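Local coordinates for amidohydrolase family protein (Acinetobacter baumannii, PDB 4I6K), which probably hydrolyses 2-pyrone-4,6-dicarboxylic acid or a related small carboxylated substrate, as a member of the amidohydrolase family, at residues Asn125-Asn130 against His156-Tyr161; Gln152-Ala157 against Asp175-His180; Ser57-Leu62 against Pro93-Gly98; Asn26-His31 against Phe67-Leu72; Ser200-Lys205 against Lys235-Leu240. All blocks are in the same frame, centred on the assembly; numbering follows the deposited sequence.

Interaction 1: residues Asn125-Asn130 against His156-Tyr161; sequences NLFGLN and HAPPKY
N125 and H156 both turn their side chains anti to the backbone N, chi1 -170° and -174°, and this sends the amide and the imidazole out side by side from paired parallel strand ends. H156 ND1 donates to N125 OD1 at 2.8 Å; the oxygen lies near the imidazole plane, while the donor sits above the carbonyl plane, the two flat groups being turned 63° apart. N125 ND2 is hydrogen-bonded to the bound citrate, consistent with H156, as a second-shell residue, setting which end of the amide faces the ligand. On the backbone, L126 N bonds to H156 O at 2.9 Å. F127 brings CD2 and CE2 over one face of the imidazole, CD2 3.4 Å from H156 CE1, an oblique aromatic pair. The phenyl ring in turn takes P158 CD over a face in a CH-pi contact, 4.1 Å from its centroid. Farther out, a type II turn from L126 to L129 presents L129 O to Y161 OH, a hydrogen bond whose 2.5 Å length is doubtful. L126 CB packs against Y161 CD1 at 3.7 Å. The contact lies just past the C-terminal ends of strands 119-125 and 152-156, in the loop after the first and the start of the helix after the second; P158 occupies the N-cap position of helix 159-169, and L126 reaches L165 on that helix.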
# COMPACT_ATOMS: atom_id res chain seq x y z
N ASN A 125 7.56 2.56 5.01
CA ASN A 125 7.21 1.33 5.71
C ASN A 125 7.94 1.33 7.03
O ASN A 125 9.12 1.01 7.09
CB ASN A 125 7.60 0.11 4.88
CG ASN A 125 7.05 -1.17 5.45
OD1 ASN A 125 6.42 -1.18 6.51
ND2 ASN A 125 7.27 -2.28 4.75
N LEU A 126 7.23 1.71 8.08
CA LEU A 126 7.88 2.04 9.35
C LEU A 126 7.75 0.98 10.41
O LEU A 126 8.12 1.21 11.56
CB LEU A 126 7.37 3.37 9.89
CG LEU A 126 7.66 4.56 8.97
CD1 LEU A 126 7.07 5.81 9.59
CD2 LEU A 126 9.15 4.70 8.73
N PHE A 127 7.23 -0.19 10.06
CA PHE A 127 7.18 -1.26 11.03
C PHE A 127 8.58 -1.67 11.44
O PHE A 127 9.47 -1.79 10.60
CB PHE A 127 6.37 -2.44 10.51
CG PHE A 127 4.91 -2.31 10.76
CD1 PHE A 127 4.35 -2.82 11.92
CD2 PHE A 127 4.10 -1.63 9.86
CE1 PHE A 127 2.99 -2.67 12.17
CE2 PHE A 127 2.74 -1.49 10.10
CZ PHE A 127 2.18 -2.01 11.26
N GLY A 128 8.77 -1.85 12.75
CA GLY A 128 10.05 -2.26 13.33
C GLY A 128 11.10 -1.16 13.24
O GLY A 128 12.28 -1.39 13.47
N LEU A 129 10.66 0.05 12.90
CA LEU A 129 11.58 1.16 12.72
C LEU A 129 11.18 2.37 13.55
O LEU A 129 10.11 2.39 14.16
CB LEU A 129 11.65 1.56 11.25
CG LEU A 129 12.18 0.48 10.30
CD1 LEU A 129 11.88 0.87 8.88
CD2 LEU A 129 13.67 0.27 10.52
N ASN A 130 12.05 3.37 13.59
CA ASN A 130 11.73 4.58 14.31
C ASN A 130 10.94 5.50 13.42
O ASN A 130 11.10 5.48 12.20
CB ASN A 130 12.99 5.30 14.79
CG ASN A 130 13.74 4.52 15.85
OD1 ASN A 130 14.95 4.30 15.73
ND2 ASN A 130 13.04 4.09 16.90
N HIS A 156 2.91 2.52 5.45
CA HIS A 156 2.62 1.31 6.17
C HIS A 156 3.18 1.51 7.56
O HIS A 156 4.39 1.62 7.73
CB HIS A 156 3.25 0.10 5.50
CG HIS A 156 2.85 -1.19 6.13
ND1 HIS A 156 3.76 -2.15 6.51
CD2 HIS A 156 1.63 -1.67 6.47
CE1 HIS A 156 3.12 -3.17 7.05
NE2 HIS A 156 1.82 -2.91 7.03
N ALA A 157 2.29 1.59 8.55
CA ALA A 157 2.69 2.01 9.87
C ALA A 157 1.58 1.80 10.89
O ALA A 157 0.40 1.77 10.53
CB ALA A 157 3.11 3.47 9.86
N PRO A 158 1.96 1.64 12.17
CA PRO A 158 1.01 1.49 13.25
C PRO A 158 0.31 2.80 13.56
O PRO A 158 0.89 3.88 13.38
CB PRO A 158 1.90 1.09 14.43
CG PRO A 158 3.23 1.74 14.11
CD PRO A 158 3.36 1.57 12.63
N PRO A 159 -0.95 2.72 14.04
CA PRO A 159 -1.73 3.91 14.32
C PRO A 159 -0.99 4.95 15.17
O PRO A 159 -1.14 6.15 14.94
CB PRO A 159 -2.96 3.34 15.02
CG PRO A 159 -3.18 2.03 14.27
CD PRO A 159 -1.76 1.49 14.12
N LYS A 160 -0.17 4.50 16.11
CA LYS A 160 0.59 5.42 16.94
C LYS A 160 1.57 6.24 16.10
O LYS A 160 1.98 7.33 16.49
CB LYS A 160 1.32 4.66 18.05
CG LYS A 160 2.44 3.74 17.58
CD LYS A 160 3.03 2.98 18.77
CE LYS A 160 3.89 1.79 18.36
NZ LYS A 160 5.36 2.09 18.42
N TYR A 161 1.93 5.71 14.93
CA TYR A 161 2.85 6.38 14.03
C TYR A 161 2.06 7.25 13.06
O TYR A 161 2.46 8.39 12.75
CB TYR A 161 3.68 5.35 13.26
CG TYR A 161 4.97 4.90 13.94
CD1 TYR A 161 5.93 4.20 13.23
CD2 TYR A 161 5.22 5.17 15.29
CE1 TYR A 161 7.11 3.78 13.82
CE2 TYR A 161 6.41 4.75 15.91
CZ TYR A 161 7.36 4.04 15.15
OH TYR A 161 8.56 3.60 15.70

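Interaction 2: residues Gln152-Ala157 against Asp175-His180; sequences QVELHA and DVVIDH
This is a buried parallel strand pairing between the fifth and sixth strands of the barrel, where 152-156 and 176-178 run side by side with a twist of 24° between their directions. Four backbone bonds join them: V153 N to D175 O, V177 N to V153 O, L155 N to V177 O at 2.7 Å and D179 N to L155 O. V153, L155, V176 and I178 share one face, where L155 CD1 meets V176 CG1 at 3.9 Å and the leucine continues onto helix 159-169. That helix links the two strands in a beta-alpha-beta unit, the repeating element of the amidohydrolase barrel. The other face carries E154 and V177, and Q152 NE2 lies 3.2 Å from V177 CG2. E154, extended from a CG anti to its own N (chi1 -175°), brings OE2 to 2.5 Å from D179 OD2, the carboxylates nearly perpendicular. E154 OE2 has a salt bridge to K210, and D179 OD1 one to R123. At the C-terminal end of the pair, H156, its ND1 held by N125, places NE2 3.5 Å from H180 CD2, at the edge of the second imidazole; H180 ND1 is hydrogen-bonded to S212 OG and NE2 to the bound citrate. A water accepts from A157 N and donates to D179 O.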
# COMPACT_ATOMS: atom_id res chain seq x y z
N GLN A 152 2.43 9.89 -5.30
CA GLN A 152 1.75 9.71 -4.03
C GLN A 152 2.77 9.35 -2.92
O GLN A 152 3.91 8.93 -3.21
CB GLN A 152 0.72 8.59 -4.17
CG GLN A 152 1.37 7.22 -4.36
CD GLN A 152 0.35 6.11 -4.40
OE1 GLN A 152 -0.44 6.02 -5.34
NE2 GLN A 152 0.33 5.27 -3.37
N VAL A 153 2.37 9.53 -1.67
CA VAL A 153 3.11 8.99 -0.53
C VAL A 153 2.30 7.89 0.18
O VAL A 153 1.23 8.16 0.73
CB VAL A 153 3.51 10.09 0.48
CG1 VAL A 153 4.13 9.48 1.73
CG2 VAL A 153 4.47 11.09 -0.16
N GLU A 154 2.84 6.67 0.16
CA GLU A 154 2.19 5.49 0.75
C GLU A 154 2.76 5.20 2.14
O GLU A 154 3.98 5.22 2.34
CB GLU A 154 2.38 4.28 -0.16
CG GLU A 154 1.65 3.00 0.27
CD GLU A 154 1.93 1.81 -0.65
OE1 GLU A 154 2.81 1.91 -1.53
OE2 GLU A 154 1.27 0.76 -0.49
N LEU A 155 1.88 4.94 3.10
CA LEU A 155 2.32 4.63 4.47
C LEU A 155 1.95 3.22 4.88
O LEU A 155 0.82 2.76 4.68
CB LEU A 155 1.71 5.61 5.49
CG LEU A 155 1.75 7.09 5.13
CD1 LEU A 155 1.14 7.96 6.24
CD2 LEU A 155 3.17 7.52 4.81
N HIS A 156 2.91 2.52 5.45
CA HIS A 156 2.62 1.31 6.17
C HIS A 156 3.18 1.51 7.56
O HIS A 156 4.39 1.62 7.73
CB HIS A 156 3.25 0.10 5.50
CG HIS A 156 2.85 -1.19 6.13
ND1 HIS A 156 3.76 -2.15 6.51
CD2 HIS A 156 1.63 -1.67 6.47
CE1 HIS A 156 3.12 -3.17 7.05
NE2 HIS A 156 1.82 -2.91 7.03
N ALA A 157 2.29 1.59 8.55
CA ALA A 157 2.69 2.01 9.87
C ALA A 157 1.58 1.80 10.89
O ALA A 157 0.40 1.77 10.53
CB ALA A 157 3.11 3.47 9.86
N ASP A 175 -1.40 12.95 -2.80
CA ASP A 175 -2.23 11.91 -2.23
C ASP A 175 -1.45 11.17 -1.16
O ASP A 175 -0.27 10.87 -1.34
CB ASP A 175 -2.63 10.93 -3.33
CG ASP A 175 -3.47 11.59 -4.40
OD1 ASP A 175 -3.12 11.50 -5.59
OD2 ASP A 175 -4.49 12.22 -4.03
N VAL A 176 -2.09 10.89 -0.03
CA VAL A 176 -1.48 10.03 0.98
C VAL A 176 -2.26 8.73 1.08
O VAL A 176 -3.48 8.72 1.26
CB VAL A 176 -1.39 10.69 2.36
CG1 VAL A 176 -0.51 9.86 3.30
CG2 VAL A 176 -0.83 12.12 2.26
N VAL A 177 -1.56 7.62 0.95
CA VAL A 177 -2.21 6.33 0.84
C VAL A 177 -1.85 5.50 2.05
O VAL A 177 -0.68 5.38 2.40
CB VAL A 177 -1.76 5.62 -0.46
CG1 VAL A 177 -2.48 4.31 -0.63
CG2 VAL A 177 -2.00 6.55 -1.66
N ILE A 178 -2.85 4.94 2.72
CA ILE A 178 -2.57 4.19 3.94
C ILE A 178 -2.78 2.70 3.75
O ILE A 178 -3.87 2.27 3.38
CB ILE A 178 -3.37 4.71 5.16
CG1 ILE A 178 -3.07 6.20 5.42
CG2 ILE A 178 -3.06 3.88 6.41
CD1 ILE A 178 -4.17 7.13 4.94
N ASP A 179 -1.72 1.92 4.00
CA ASP A 179 -1.71 0.47 3.81
C ASP A 179 -2.56 -0.30 4.82
O ASP A 179 -2.58 0.03 6.00
CB ASP A 179 -0.27 -0.05 3.91
CG ASP A 179 0.57 0.29 2.70
OD1 ASP A 179 1.81 0.23 2.82
OD2 ASP A 179 -0.00 0.61 1.63
N HIS A 180 -3.27 -1.32 4.32
CA HIS A 180 -3.95 -2.33 5.15
C HIS A 180 -4.82 -1.77 6.29
O HIS A 180 -4.51 -1.96 7.47
CB HIS A 180 -2.92 -3.32 5.71
CG HIS A 180 -1.92 -3.79 4.70
ND1 HIS A 180 -2.24 -4.04 3.39
CD2 HIS A 180 -0.59 -4.06 4.82
CE1 HIS A 180 -1.16 -4.43 2.74
NE2 HIS A 180 -0.14 -4.45 3.58
O HOH W 1 -0.62 1.50 7.79

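Interaction 3: residues Ser57-Leu62 against Pro93-Gly98; sequences SFISHL and PDRLKG
F58 opens the contact, its ring edge meeting L96 CD2 at 3.9 Å from CE2. Its CG stands anti to the backbone N, chi1 177°, which carries the phenyl off the helix toward the sheet, and the phenylalanine and leucine side chains slide past each other in opposite directions.

I59 comes next and works with both branches. Its CD1 touches L96 CD1 at 3.9 Å, and its CG2 lies 3.8 Å from R95 NH1, while CG1 sits over one face of the guanidinium. L96 therefore fits against two consecutive helix residues: CD2 meets the phenyl edge and also I59 CD1, which CD1 touches too.

This is the helix-on-sheet layer of the amidohydrolase barrel: helix 55-64 lies outside the parallel strands, with F58 also reaching L72 on strand 69-73, and L96 begins the next strand, 96-100.

L62 completes the walk. One turn along from F58, it lays its CG over a face of the phenyl ring, so that F58 has L62 over a face and L96 at its edge. L62 CB is 3.8 Å from R95 NH2. R95 bends at chi3, 65°, which turns the guanidinium toward I59 and L62, and these aliphatic neighbours touch it without using up its N-H groups. Those are spent on other partners: NH1 forms a salt bridge with D63, NH2 is hydrogen-bonded to F67 O, and NE is hydrogen-bonded to T68 O. With three separate acceptors the guanidinium has little freedom to rotate.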
# COMPACT_ATOMS: atom_id res chain seq x y z
N SER A 57 4.13 -15.34 -11.94
CA SER A 57 3.13 -15.85 -11.02
C SER A 57 2.07 -14.78 -10.73
O SER A 57 0.87 -15.06 -10.72
CB SER A 57 3.79 -16.33 -9.73
OG SER A 57 2.84 -16.97 -8.90
N PHE A 58 2.51 -13.54 -10.52
CA PHE A 58 1.60 -12.46 -10.18
C PHE A 58 0.63 -12.11 -11.32
O PHE A 58 -0.58 -12.01 -11.11
CB PHE A 58 2.36 -11.22 -9.71
CG PHE A 58 1.47 -10.05 -9.42
CD1 PHE A 58 0.43 -10.17 -8.53
CD2 PHE A 58 1.68 -8.83 -10.04
CE1 PHE A 58 -0.40 -9.09 -8.26
CE2 PHE A 58 0.87 -7.75 -9.78
CZ PHE A 58 -0.17 -7.87 -8.89
N ILE A 59 1.17 -11.91 -12.52
CA ILE A 59 0.32 -11.65 -13.68
C ILE A 59 -0.60 -12.83 -13.91
O ILE A 59 -1.72 -12.68 -14.41
CB ILE A 59 1.13 -11.38 -14.98
CG1 ILE A 59 1.32 -9.88 -15.21
CG2 ILE A 59 0.38 -11.90 -16.18
CD1 ILE A 59 2.00 -9.16 -14.10
N SER A 60 -0.15 -14.02 -13.52
CA SER A 60 -0.98 -15.21 -13.68
C SER A 60 -2.22 -15.17 -12.79
O SER A 60 -3.30 -15.61 -13.19
CB SER A 60 -0.17 -16.47 -13.40
OG SER A 60 -0.97 -17.60 -13.64
N HIS A 61 -2.07 -14.66 -11.57
CA HIS A 61 -3.22 -14.50 -10.68
C HIS A 61 -4.18 -13.41 -11.16
O HIS A 61 -5.39 -13.54 -11.02
CB HIS A 61 -2.76 -14.21 -9.26
CG HIS A 61 -2.10 -15.37 -8.60
ND1 HIS A 61 -0.75 -15.40 -8.31
CD2 HIS A 61 -2.60 -16.56 -8.17
CE1 HIS A 61 -0.45 -16.55 -7.73
NE2 HIS A 61 -1.56 -17.27 -7.63
N LEU A 62 -3.63 -12.32 -11.70
CA LEU A 62 -4.45 -11.25 -12.26
C LEU A 62 -5.31 -11.79 -13.39
O LEU A 62 -6.51 -11.54 -13.44
CB LEU A 62 -3.57 -10.10 -12.77
CG LEU A 62 -2.69 -9.35 -11.76
CD1 LEU A 62 -2.09 -8.10 -12.40
CD2 LEU A 62 -3.50 -8.99 -10.53
N PRO A 93 4.62 -3.19 -18.81
CA PRO A 93 4.51 -1.75 -18.61
C PRO A 93 3.08 -1.26 -18.82
O PRO A 93 2.72 -0.17 -18.39
CB PRO A 93 5.42 -1.19 -19.71
CG PRO A 93 5.34 -2.23 -20.79
CD PRO A 93 5.30 -3.53 -20.07
N ASP A 94 2.28 -2.08 -19.48
CA ASP A 94 0.91 -1.72 -19.81
C ASP A 94 -0.06 -2.12 -18.70
O ASP A 94 -1.21 -1.69 -18.68
CB ASP A 94 0.51 -2.34 -21.16
CG ASP A 94 0.75 -3.87 -21.21
OD1 ASP A 94 1.71 -4.39 -20.59
OD2 ASP A 94 -0.05 -4.55 -21.88
N ARG A 95 0.42 -2.94 -17.77
CA ARG A 95 -0.45 -3.46 -16.72
C ARG A 95 0.02 -3.10 -15.31
O ARG A 95 -0.77 -3.12 -14.37
CB ARG A 95 -0.61 -4.98 -16.87
CG ARG A 95 -1.14 -5.38 -18.25
CD ARG A 95 -1.41 -6.85 -18.35
NE ARG A 95 -2.48 -7.29 -17.47
CZ ARG A 95 -2.76 -8.57 -17.24
NH1 ARG A 95 -2.04 -9.50 -17.85
NH2 ARG A 95 -3.75 -8.92 -16.43
N LEU A 96 1.29 -2.74 -15.19
CA LEU A 96 1.89 -2.53 -13.87
C LEU A 96 2.47 -1.15 -13.67
O LEU A 96 3.15 -0.62 -14.56
CB LEU A 96 3.01 -3.54 -13.64
CG LEU A 96 2.62 -5.01 -13.71
CD1 LEU A 96 3.85 -5.85 -13.38
CD2 LEU A 96 1.46 -5.30 -12.76
N LYS A 97 2.22 -0.59 -12.49
CA LYS A 97 2.99 0.55 -11.97
C LYS A 97 3.61 0.18 -10.62
O LYS A 97 3.27 -0.85 -10.05
CB LYS A 97 2.11 1.79 -11.86
CG LYS A 97 1.83 2.42 -13.22
CD LYS A 97 0.51 3.18 -13.28
CE LYS A 97 0.34 3.78 -14.67
NZ LYS A 97 -0.55 4.97 -14.69
N GLY A 98 4.51 1.02 -10.12
CA GLY A 98 5.23 0.71 -8.90
C GLY A 98 5.33 1.81 -7.85
O GLY A 98 5.17 3.00 -8.14

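Interaction 4: residues Asn26-His31 against Phe67-Leu72; sequences NCIDTH and FTHGVL
The first beta-alpha-beta unit of the barrel closes here, strands 28-32 and 69-73 lying parallel, only 6° apart, with helix 55-64 as the crossover. C27 O accepts twice at the N-terminal end of the pair, from T68 N at 2.6 Å and from H69 N, and C27 N donates to T68 OG1 at 3.0 Å. T68 can do this because its hydroxyl sits between its own N and carbonyl carbon, chi1 53°. D29 N to H69 O, 2.9 Å, carries the pairing on. C27 SG stands over the centre of the F67 ring, 3.7 Å from its centroid and almost exactly on the normal, a sulfur-aromatic contact. The edge of that ring faces D29 N, and D29 CB packs 3.7 Å from F67 CD2. Over the other face of the sheet I28 CG2 meets H69 CB at 3.8 Å. At the far end D29 OD2 accepts from H31 N in an Asx turn, while its OD1 is hydrogen-bonded to Y260 and S247. H31 ND1 is hydrogen-bonded to K210, and its NE2 is hydrogen-bonded to the bound citrate. A histidine at the C-terminal end of the first strand, with a second two residues on at H33, matches the HxH signature of the amidohydrolase superfamily.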
# COMPACT_ATOMS: atom_id res chain seq x y z
N ASN A 26 -10.36 -1.62 -15.83
CA ASN A 26 -11.55 -2.19 -15.23
C ASN A 26 -11.31 -2.69 -13.80
O ASN A 26 -12.09 -2.39 -12.90
CB ASN A 26 -12.16 -3.29 -16.11
CG ASN A 26 -13.23 -2.76 -17.06
OD1 ASN A 26 -12.97 -1.89 -17.89
ND2 ASN A 26 -14.45 -3.28 -16.93
N CYS A 27 -10.23 -3.43 -13.59
CA CYS A 27 -10.10 -4.17 -12.34
C CYS A 27 -8.66 -4.25 -11.87
O CYS A 27 -7.82 -4.91 -12.50
CB CYS A 27 -10.69 -5.56 -12.50
SG CYS A 27 -11.10 -6.38 -10.96
N ILE A 28 -8.38 -3.59 -10.75
CA ILE A 28 -7.01 -3.27 -10.36
C ILE A 28 -6.62 -3.76 -8.97
O ILE A 28 -7.31 -3.49 -7.98
CB ILE A 28 -6.79 -1.75 -10.47
CG1 ILE A 28 -7.32 -1.25 -11.83
CG2 ILE A 28 -5.32 -1.38 -10.27
CD1 ILE A 28 -7.05 0.22 -12.11
N ASP A 29 -5.52 -4.51 -8.90
CA ASP A 29 -4.95 -4.96 -7.62
C ASP A 29 -3.80 -4.03 -7.25
O ASP A 29 -2.75 -4.02 -7.92
CB ASP A 29 -4.44 -6.40 -7.74
CG ASP A 29 -3.76 -6.89 -6.46
OD1 ASP A 29 -3.48 -8.11 -6.36
OD2 ASP A 29 -3.50 -6.05 -5.57
N THR A 30 -3.98 -3.24 -6.20
CA THR A 30 -3.05 -2.15 -5.92
C THR A 30 -1.95 -2.45 -4.91
O THR A 30 -1.28 -1.54 -4.44
CB THR A 30 -3.79 -0.86 -5.48
OG1 THR A 30 -4.33 -1.03 -4.16
CG2 THR A 30 -4.92 -0.54 -6.45
N HIS A 31 -1.76 -3.72 -4.58
CA HIS A 31 -0.75 -4.06 -3.59
C HIS A 31 -0.27 -5.50 -3.67
O HIS A 31 -0.88 -6.41 -3.09
CB HIS A 31 -1.28 -3.76 -2.19
CG HIS A 31 -0.20 -3.46 -1.19
ND1 HIS A 31 0.17 -2.17 -0.87
CD2 HIS A 31 0.59 -4.27 -0.45
CE1 HIS A 31 1.14 -2.20 0.03
NE2 HIS A 31 1.41 -3.46 0.30
N PHE A 67 -8.27 -9.40 -13.58
CA PHE A 67 -7.68 -8.13 -13.22
C PHE A 67 -6.92 -7.54 -14.39
O PHE A 67 -6.16 -8.22 -15.07
CB PHE A 67 -6.78 -8.27 -12.00
CG PHE A 67 -7.51 -8.19 -10.71
CD1 PHE A 67 -8.38 -9.21 -10.33
CD2 PHE A 67 -7.36 -7.10 -9.87
CE1 PHE A 67 -9.07 -9.15 -9.13
CE2 PHE A 67 -8.04 -7.02 -8.66
CZ PHE A 67 -8.90 -8.05 -8.29
N THR A 68 -7.13 -6.26 -14.63
CA THR A 68 -6.53 -5.63 -15.78
C THR A 68 -5.18 -5.03 -15.40
O THR A 68 -4.28 -4.97 -16.24
CB THR A 68 -7.45 -4.53 -16.33
OG1 THR A 68 -7.80 -3.64 -15.26
CG2 THR A 68 -8.72 -5.14 -16.91
N HIS A 69 -5.05 -4.62 -14.14
CA HIS A 69 -3.85 -3.90 -13.68
C HIS A 69 -3.42 -4.27 -12.25
O HIS A 69 -4.20 -4.79 -11.46
CB HIS A 69 -4.08 -2.39 -13.76
CG HIS A 69 -4.56 -1.91 -15.09
ND1 HIS A 69 -3.71 -1.43 -16.07
CD2 HIS A 69 -5.81 -1.86 -15.62
CE1 HIS A 69 -4.41 -1.10 -17.14
NE2 HIS A 69 -5.69 -1.35 -16.89
N GLY A 70 -2.17 -3.97 -11.91
CA GLY A 70 -1.68 -4.25 -10.58
C GLY A 70 -0.64 -3.23 -10.20
O GLY A 70 -0.02 -2.61 -11.07
N VAL A 71 -0.45 -3.05 -8.91
CA VAL A 71 0.57 -2.13 -8.48
C VAL A 71 1.59 -2.83 -7.62
O VAL A 71 1.26 -3.33 -6.53
CB VAL A 71 -0.03 -0.95 -7.72
CG1 VAL A 71 1.09 -0.01 -7.24
CG2 VAL A 71 -1.00 -0.20 -8.63
N LEU A 72 2.82 -2.87 -8.11
CA LEU A 72 3.93 -3.44 -7.38
C LEU A 72 4.48 -2.46 -6.35
O LEU A 72 4.67 -1.28 -6.64
CB LEU A 72 5.03 -3.87 -8.34
CG LEU A 72 4.60 -5.07 -9.17
CD1 LEU A 72 5.74 -5.57 -10.02
CD2 LEU A 72 4.10 -6.15 -8.22

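Interaction 5: residues Ser200-Lys205 against Lys235-Leu240; sequences SLLNVK and KEKGFL
K237 is the first residue of the second segment to reach across, its CE 4.1 Å from L202 CD1, the two side chains crossing at about a right angle. Bends at chi3 and chi4 (68° and 54°) turn the ammonium back toward the end of helix 193-201, where a water lies between NZ and L202 O, its donation to the carbonyl uncertain. G238 follows with positive phi, ending helix 222-237 in a Schellman motif; its carbonyl O lies 3.8 Å from V204 CG2. F239 then carries most of the contact. The tip of its ring enters the bend of 202-204: CZ meets L202 CB at 3.7 Å, and CE1 comes within 3.4 Å of V204 N. V204 CB sits over one face, toward the rim, and L202 O lies at the ring edge, near its plane. The bend contains an Asx turn, in which K205 N donates to N203 OD1 at 2.7 Å, using a lone pair in the carbonyl plane. L202 also packs on helix 159-169 and strand 207-210. With no direct hydrogen bond between the segments, the join of these two helix ends rests mainly on one aromatic ring fitted against aliphatic and backbone atoms, with a possible water bridge at its margin.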
# COMPACT_ATOMS: atom_id res chain seq x y z
N SER A 200 -9.87 10.62 12.72
CA SER A 200 -10.27 12.02 12.72
C SER A 200 -9.34 12.87 11.84
O SER A 200 -9.71 13.95 11.37
CB SER A 200 -10.25 12.56 14.15
OG SER A 200 -8.91 12.62 14.63
N LEU A 201 -8.13 12.37 11.61
CA LEU A 201 -7.11 13.13 10.88
C LEU A 201 -7.29 12.96 9.39
O LEU A 201 -6.68 13.69 8.59
CB LEU A 201 -5.71 12.67 11.27
CG LEU A 201 -5.31 12.90 12.72
CD1 LEU A 201 -3.95 12.27 13.01
CD2 LEU A 201 -5.29 14.39 12.97
N LEU A 202 -8.10 11.99 9.01
CA LEU A 202 -8.31 11.69 7.60
C LEU A 202 -9.04 12.84 6.93
O LEU A 202 -10.02 13.38 7.47
CB LEU A 202 -9.12 10.40 7.44
CG LEU A 202 -8.45 9.10 7.86
CD1 LEU A 202 -9.47 7.97 7.82
CD2 LEU A 202 -7.27 8.78 6.95
N ASN A 203 -8.57 13.21 5.74
CA ASN A 203 -9.23 14.26 4.97
C ASN A 203 -9.66 13.73 3.62
O ASN A 203 -8.85 13.18 2.87
CB ASN A 203 -8.31 15.48 4.81
CG ASN A 203 -9.05 16.68 4.27
OD1 ASN A 203 -9.54 16.65 3.14
ND2 ASN A 203 -9.14 17.74 5.08
N VAL A 204 -10.91 13.94 3.27
CA VAL A 204 -11.44 13.36 2.06
C VAL A 204 -10.68 13.89 0.85
O VAL A 204 -10.70 13.31 -0.20
CB VAL A 204 -12.95 13.56 1.94
CG1 VAL A 204 -13.28 14.98 1.67
CG2 VAL A 204 -13.50 12.67 0.89
N LYS A 205 -10.05 15.03 1.01
CA LYS A 205 -9.37 15.70 -0.11
C LYS A 205 -7.94 15.22 -0.31
O LYS A 205 -7.28 15.65 -1.26
CB LYS A 205 -9.34 17.22 0.09
CG LYS A 205 -10.61 17.98 -0.32
CD LYS A 205 -10.84 17.91 -1.82
CE LYS A 205 -10.96 19.30 -2.43
NZ LYS A 205 -11.64 20.25 -1.51
N LYS A 235 -16.86 4.25 5.34
CA LYS A 235 -18.08 4.57 4.62
C LYS A 235 -18.77 5.77 5.24
O LYS A 235 -19.06 6.76 4.55
CB LYS A 235 -19.04 3.39 4.64
CG LYS A 235 -19.75 3.17 3.34
CD LYS A 235 -19.14 1.97 2.64
CE LYS A 235 -19.55 0.67 3.33
NZ LYS A 235 -20.95 0.25 3.00
N GLU A 236 -19.05 5.69 6.53
CA GLU A 236 -19.81 6.74 7.20
C GLU A 236 -19.04 8.06 7.22
O GLU A 236 -19.65 9.14 7.30
CB GLU A 236 -20.16 6.31 8.61
CG GLU A 236 -20.88 4.99 8.64
CD GLU A 236 -20.51 4.15 9.85
OE1 GLU A 236 -19.76 4.65 10.72
OE2 GLU A 236 -20.97 2.99 9.93
N LYS A 237 -17.72 7.99 7.16
CA LYS A 237 -16.92 9.21 7.22
C LYS A 237 -17.01 9.93 5.88
O LYS A 237 -16.68 11.11 5.78
CB LYS A 237 -15.47 8.91 7.60
CG LYS A 237 -15.29 8.62 9.09
CD LYS A 237 -13.81 8.39 9.48
CE LYS A 237 -12.92 9.66 9.38
NZ LYS A 237 -13.42 10.86 10.13
N GLY A 238 -17.48 9.22 4.85
CA GLY A 238 -17.56 9.77 3.50
C GLY A 238 -16.42 9.42 2.54
O GLY A 238 -16.22 10.09 1.52
N PHE A 239 -15.68 8.35 2.85
CA PHE A 239 -14.46 8.01 2.12
C PHE A 239 -14.58 6.85 1.11
O PHE A 239 -13.56 6.28 0.68
CB PHE A 239 -13.32 7.74 3.11
CG PHE A 239 -12.82 8.97 3.82
CD1 PHE A 239 -11.59 9.53 3.49
CD2 PHE A 239 -13.57 9.57 4.82
CE1 PHE A 239 -11.12 10.67 4.14
CE2 PHE A 239 -13.11 10.70 5.47
CZ PHE A 239 -11.88 11.26 5.12
N LEU A 240 -15.80 6.50 0.72
CA LEU A 240 -16.01 5.43 -0.26
C LEU A 240 -15.18 5.56 -1.55
O LEU A 240 -14.77 4.55 -2.12
CB LEU A 240 -17.49 5.34 -0.66
CG LEU A 240 -17.82 4.02 -1.34
CD1 LEU A 240 -17.44 2.86 -0.41
CD2 LEU A 240 -19.30 3.99 -1.71
O HOH W 2 -12.04 12.80 9.25

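How the interactions relate
Interactions 2 and 4 are strand pairings in the buried sheet, rich in backbone bonds, and they meet where H31 lies against E154, D179 and H180 beside the bound citrate. Interaction 1 continues interaction 2 through H156 and A157, but adds side-chain and ring contacts in the loops and helix start beyond one last strand bridge, partly buried, with N125 also at the citrate. Interaction 3 is buried, with no hydrogen bond across its segments, and mixes methyl contacts with a guanidinium against aliphatic side chains; L62 O and K97 O probably bond it to F67 N and L72 N of interaction 4. Interaction 5 lies nearest the surface and touches interaction 2 only by I178 against L202.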